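Local structure of protein (adenylosuccinate lyase) (Thermotoga maritima, 1C3C) at residues Leu105-Ala108 and Gly109-Leu113; Asn328-Arg331 and Asn332-Val335. The protein catalyses, as an adenylosuccinate lyase (EC 4.3.2.2) with dual activity, two steps of de novo purine biosynthesis. All coordinates share one frame; numbering follows the deposited sequence.

Contact 1. Residues Leu105-Ala108 and Gly109-Leu113; sequences LVEA and GKILL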
loop_
_atom_site.group_PDB
_atom_site.type_symbol
_atom_site.label_atom_id
_atom_site.label_comp_id
_atom_site.label_asym_id
_atom_site.label_seq_id
_atom_site.Cartn_x
_atom_site.Cartn_y
_atom_site.Cartn_z
ATOM N N LEU A 105 1.240 23.156 5.307
ATOM C CA LEU A 105 1.589 22.412 4.073
ATOM C C LEU A 105 1.998 23.349 2.945
ATOM O O LEU A 105 2.814 22.964 2.098
ATOM C CB LEU A 105 0.398 21.523 3.691
ATOM C CG LEU A 105 0.104 20.387 4.703
ATOM C CD1 LEU A 105 -1.116 19.604 4.164
ATOM C CD2 LEU A 105 1.303 19.456 4.837
ATOM N N VAL A 106 1.415 24.550 2.924
ATOM C CA VAL A 106 1.899 25.571 1.965
ATOM C C VAL A 106 3.342 25.936 2.279
ATOM O O VAL A 106 4.179 25.976 1.366
ATOM C CB VAL A 106 0.967 26.813 1.980
ATOM C CG1 VAL A 106 1.595 27.935 1.150
ATOM C CG2 VAL A 106 -0.365 26.425 1.354
ATOM N N GLU A 107 3.667 26.229 3.522
ATOM C CA GLU A 107 5.058 26.626 3.862
ATOM C C GLU A 107 6.021 25.460 3.645
ATOM O O GLU A 107 7.110 25.691 3.115
ATOM C CB GLU A 107 5.111 27.146 5.302
ATOM C CG GLU A 107 6.525 27.602 5.725
ATOM C CD GLU A 107 7.108 28.658 4.798
ATOM O OE1 GLU A 107 6.380 29.504 4.208
ATOM O OE2 GLU A 107 8.349 28.647 4.598
ATOM N N ALA A 108 5.654 24.246 4.026
ATOM C CA ALA A 108 6.548 23.086 3.772
ATOM C C ALA A 108 6.728 22.944 2.268
ATOM O O ALA A 108 7.821 22.607 1.775
ATOM C CB ALA A 108 5.923 21.805 4.340
ATOM N N GLY A 109 5.631 23.100 1.503
ATOM C CA GLY A 109 5.704 23.011 0.038
ATOM C C GLY A 109 6.708 23.996 -0.543
ATOM O O GLY A 109 7.486 23.652 -1.455
ATOM N N LYS A 110 6.656 25.259 -0.101
ATOM C CA LYS A 110 7.584 26.267 -0.585
ATOM C C LYS A 110 9.021 25.947 -0.199
ATOM O O LYS A 110 9.935 26.195 -1.009
ATOM C CB LYS A 110 7.176 27.641 0.015
ATOM C CG LYS A 110 5.857 28.149 -0.622
ATOM C CD LYS A 110 5.520 29.478 0.075
ATOM C CE LYS A 110 4.192 30.074 -0.417
ATOM N NZ LYS A 110 3.966 31.330 0.424
ATOM N N ILE A 111 9.254 25.392 0.990
ATOM C CA ILE A 111 10.607 24.961 1.373
ATOM C C ILE A 111 11.088 23.847 0.449
ATOM O O ILE A 111 12.215 23.839 -0.078
ATOM C CB ILE A 111 10.643 24.516 2.857
ATOM C CG1 ILE A 111 10.476 25.750 3.749
ATOM C CG2 ILE A 111 11.976 23.796 3.156
ATOM C CD1 ILE A 111 10.145 25.475 5.215
ATOM N N LEU A 112 10.189 22.872 0.248
ATOM C CA LEU A 112 10.495 21.774 -0.671
ATOM C C LEU A 112 10.780 22.276 -2.080
ATOM O O LEU A 112 11.688 21.799 -2.775
ATOM C CB LEU A 112 9.287 20.849 -0.625
ATOM C CG LEU A 112 9.125 19.610 0.199
ATOM C CD1 LEU A 112 10.277 18.948 0.909
ATOM C CD2 LEU A 112 7.733 19.281 0.650
ATOM N N LEU A 113 9.966 23.212 -2.563
ATOM C CA LEU A 113 10.047 23.691 -3.946
ATOM C C LEU A 113 11.367 24.408 -4.115
ATOM O O LEU A 113 12.057 24.200 -5.117
ATOM C CB LEU A 113 8.847 24.642 -4.203
ATOM C CG LEU A 113 8.848 25.292 -5.615
ATOM C CD1 LEU A 113 8.727 24.243 -6.721
ATOM C CD2 LEU A 113 7.658 26.275 -5.697
HETATM O O HOH W 1 3.984 30.156 3.152
#
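The amide N of L112 donates to A108 O at 2.8 Å, with an N-H...O angle of 168°, one of four successive i to i+4 bonds in helix 93-129. This long helix belongs to the helical bundle that characterises the fumarase/aspartase superfamily, and two of its turns offer a worked example of how helical periodicity sorts side chains between core and solvent. The same carbonyl is sheltered by L112's own side chain, whose CB comes within 3.3 Å of A108 O, with CD2 also near that oxygen. Where the series starts, G109 N reaches L105 O at 2.9 Å, and that oxygen also takes a weak hydrogen bond from Y221 OH.

On the outer side, V106 and K110 run alongside each other. K110 leaves with CG anti to its carbonyl carbon (chi1 -71°) and is extended from there on, which carries its methylenes past V106 O and brings CE to 3.7 Å from V106 CG1. K110 NZ ends 4.8 Å from E107 OE1, so the opposite charges do not touch directly and a water mediates between them. E107 bends at chi2, and the turn brings its carboxylate back over the next turn of the helix, where OE2 lies 3.7 Å from both CG1 and CD1 of I111, the two side chains crossing at a slant.

On the inner side, M9 touches A108, I111 and L112, while T316, L319 and Y320 of helix 303-332 pack against the same three residues. Back at the surface, the bridging water donates to E107 OE1 at 2.7 Å and accepts from K110 NZ at 3.0 Å.

Contact 2. Residues Asn328-Arg331 and Asn332-Val335; sequences NVVR and NMKV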
loop_
_atom_site.group_PDB
_atom_site.type_symbol
_atom_site.label_atom_id
_atom_site.label_comp_id
_atom_site.label_asym_id
_atom_site.label_seq_id
_atom_site.Cartn_x
_atom_site.Cartn_y
_atom_site.Cartn_z
ATOM N N ASN A 328 23.426 17.080 -2.593
ATOM C CA ASN A 328 24.866 16.994 -2.238
ATOM C C ASN A 328 25.500 15.773 -2.889
ATOM O O ASN A 328 26.646 15.867 -3.344
ATOM C CB ASN A 328 25.049 16.918 -0.711
ATOM C CG ASN A 328 26.542 16.825 -0.393
ATOM O OD1 ASN A 328 27.151 15.815 -0.000
ATOM N ND2 ASN A 328 27.207 17.941 -0.673
ATOM N N VAL A 329 24.807 14.626 -2.932
ATOM C CA VAL A 329 25.376 13.480 -3.654
ATOM C C VAL A 329 25.743 13.848 -5.093
ATOM O O VAL A 329 26.882 13.606 -5.544
ATOM C CB VAL A 329 24.376 12.298 -3.622
ATOM C CG1 VAL A 329 24.805 11.139 -4.541
ATOM C CG2 VAL A 329 24.313 11.822 -2.165
ATOM N N VAL A 330 24.819 14.437 -5.851
ATOM C CA VAL A 330 25.052 14.639 -7.289
ATOM C C VAL A 330 26.077 15.775 -7.462
ATOM O O VAL A 330 26.962 15.696 -8.318
ATOM C CB VAL A 330 23.743 15.010 -8.007
ATOM C CG1 VAL A 330 24.025 15.391 -9.474
ATOM C CG2 VAL A 330 22.796 13.816 -7.972
ATOM N N ARG A 331 25.989 16.791 -6.614
ATOM C CA ARG A 331 26.957 17.883 -6.654
ATOM C C ARG A 331 28.396 17.394 -6.470
ATOM O O ARG A 331 29.301 17.900 -7.173
ATOM C CB ARG A 331 26.657 18.937 -5.567
ATOM C CG ARG A 331 27.496 20.219 -5.840
ATOM C CD ARG A 331 27.406 21.097 -4.617
ATOM N NE ARG A 331 26.090 21.529 -4.156
ATOM C CZ ARG A 331 25.384 22.542 -4.635
ATOM N NH1 ARG A 331 25.846 23.255 -5.668
ATOM N NH2 ARG A 331 24.206 22.910 -4.134
ATOM N N ASN A 332 28.630 16.503 -5.514
ATOM C CA ASN A 332 30.000 16.178 -5.090
ATOM C C ASN A 332 30.422 14.766 -5.441
ATOM O O ASN A 332 31.567 14.368 -5.129
ATOM C CB ASN A 332 30.107 16.388 -3.561
ATOM C CG ASN A 332 29.984 17.886 -3.252
ATOM O OD1 ASN A 332 30.663 18.705 -3.870
ATOM N ND2 ASN A 332 29.084 18.245 -2.349
ATOM N N MET A 333 29.577 14.006 -6.126
ATOM C CA MET A 333 30.000 12.644 -6.483
ATOM C C MET A 333 31.220 12.719 -7.422
ATOM O O MET A 333 31.363 13.620 -8.267
ATOM C CB MET A 333 28.875 11.841 -7.140
ATOM C CG MET A 333 28.352 12.327 -8.464
ATOM S SD MET A 333 26.867 11.387 -9.120
ATOM C CE MET A 333 26.661 12.383 -10.613
ATOM N N LYS A 334 32.107 11.725 -7.268
ATOM C CA LYS A 334 33.174 11.557 -8.256
ATOM C C LYS A 334 32.674 10.826 -9.494
ATOM O O LYS A 334 31.943 9.833 -9.357
ATOM C CB LYS A 334 34.306 10.732 -7.629
ATOM N N VAL A 335 33.052 11.281 -10.662
ATOM C CA VAL A 335 32.616 10.688 -11.925
ATOM C C VAL A 335 33.890 10.191 -12.631
ATOM O O VAL A 335 34.773 11.008 -12.908
ATOM C CB VAL A 335 31.862 11.695 -12.805
ATOM C CG1 VAL A 335 31.533 11.132 -14.164
ATOM C CG2 VAL A 335 30.540 12.074 -12.081
HETATM O O HOH W 2 29.536 15.417 -9.536
#
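M333 lays its side chain alongside V330, its SD 4.1 Å from V330 CA and its CE 4.2 Å from V330 CG1. The pair marks the C-terminal end of helix 303-332, where the chain turns out of the helix into strand 334-335 and K334 pairs through its backbone with E251 in a short antiparallel ladder. M333 is the first residue to leave helical backbone angles. Its CG stands between its own N and carbonyl carbon (chi1 64°), and the extended chain then runs back beside the last turn.

The backbone bonds fade in step. N332 N still donates to N328 O at 3.0 Å in helical fashion, but M333 N, 2.8 Å from V329 O, makes only a weak bond because its N-H points well off the line (122°).

The apolar layer continues inward: V330 rests on F119, V122 and V126 of helix 93-129, and both V329 and M333 touch I239. An alanine in place of M333 would keep CB near V329 O but would probably open a gap beside V330 and I239 where the thioether had lain.

Outside, the guanidinium of R331 leads away, but the aliphatic part of its chain runs beside the N332 side chain, with R331 CG lying 4.0 Å from N332 OD1.

Contacts 1 and 2 sit on two neighbouring helices of one bundle, 93-129 and 303-332, with centres 25 Å apart and nearest atoms about 12 Å apart, so they do not touch. The helices themselves join them. T316, L319 and Y320 meet the buried side of 105-113, and farther on F119, V122 and V126 meet V330 of contact 2; as numbers rise together on both helices, the two run side by side in the same direction. Contact 1 illustrates a regular helix interior, contact 2 the exit of a chain from a helix end. No other protein chain of the assembly touches them; both are made within a single chain.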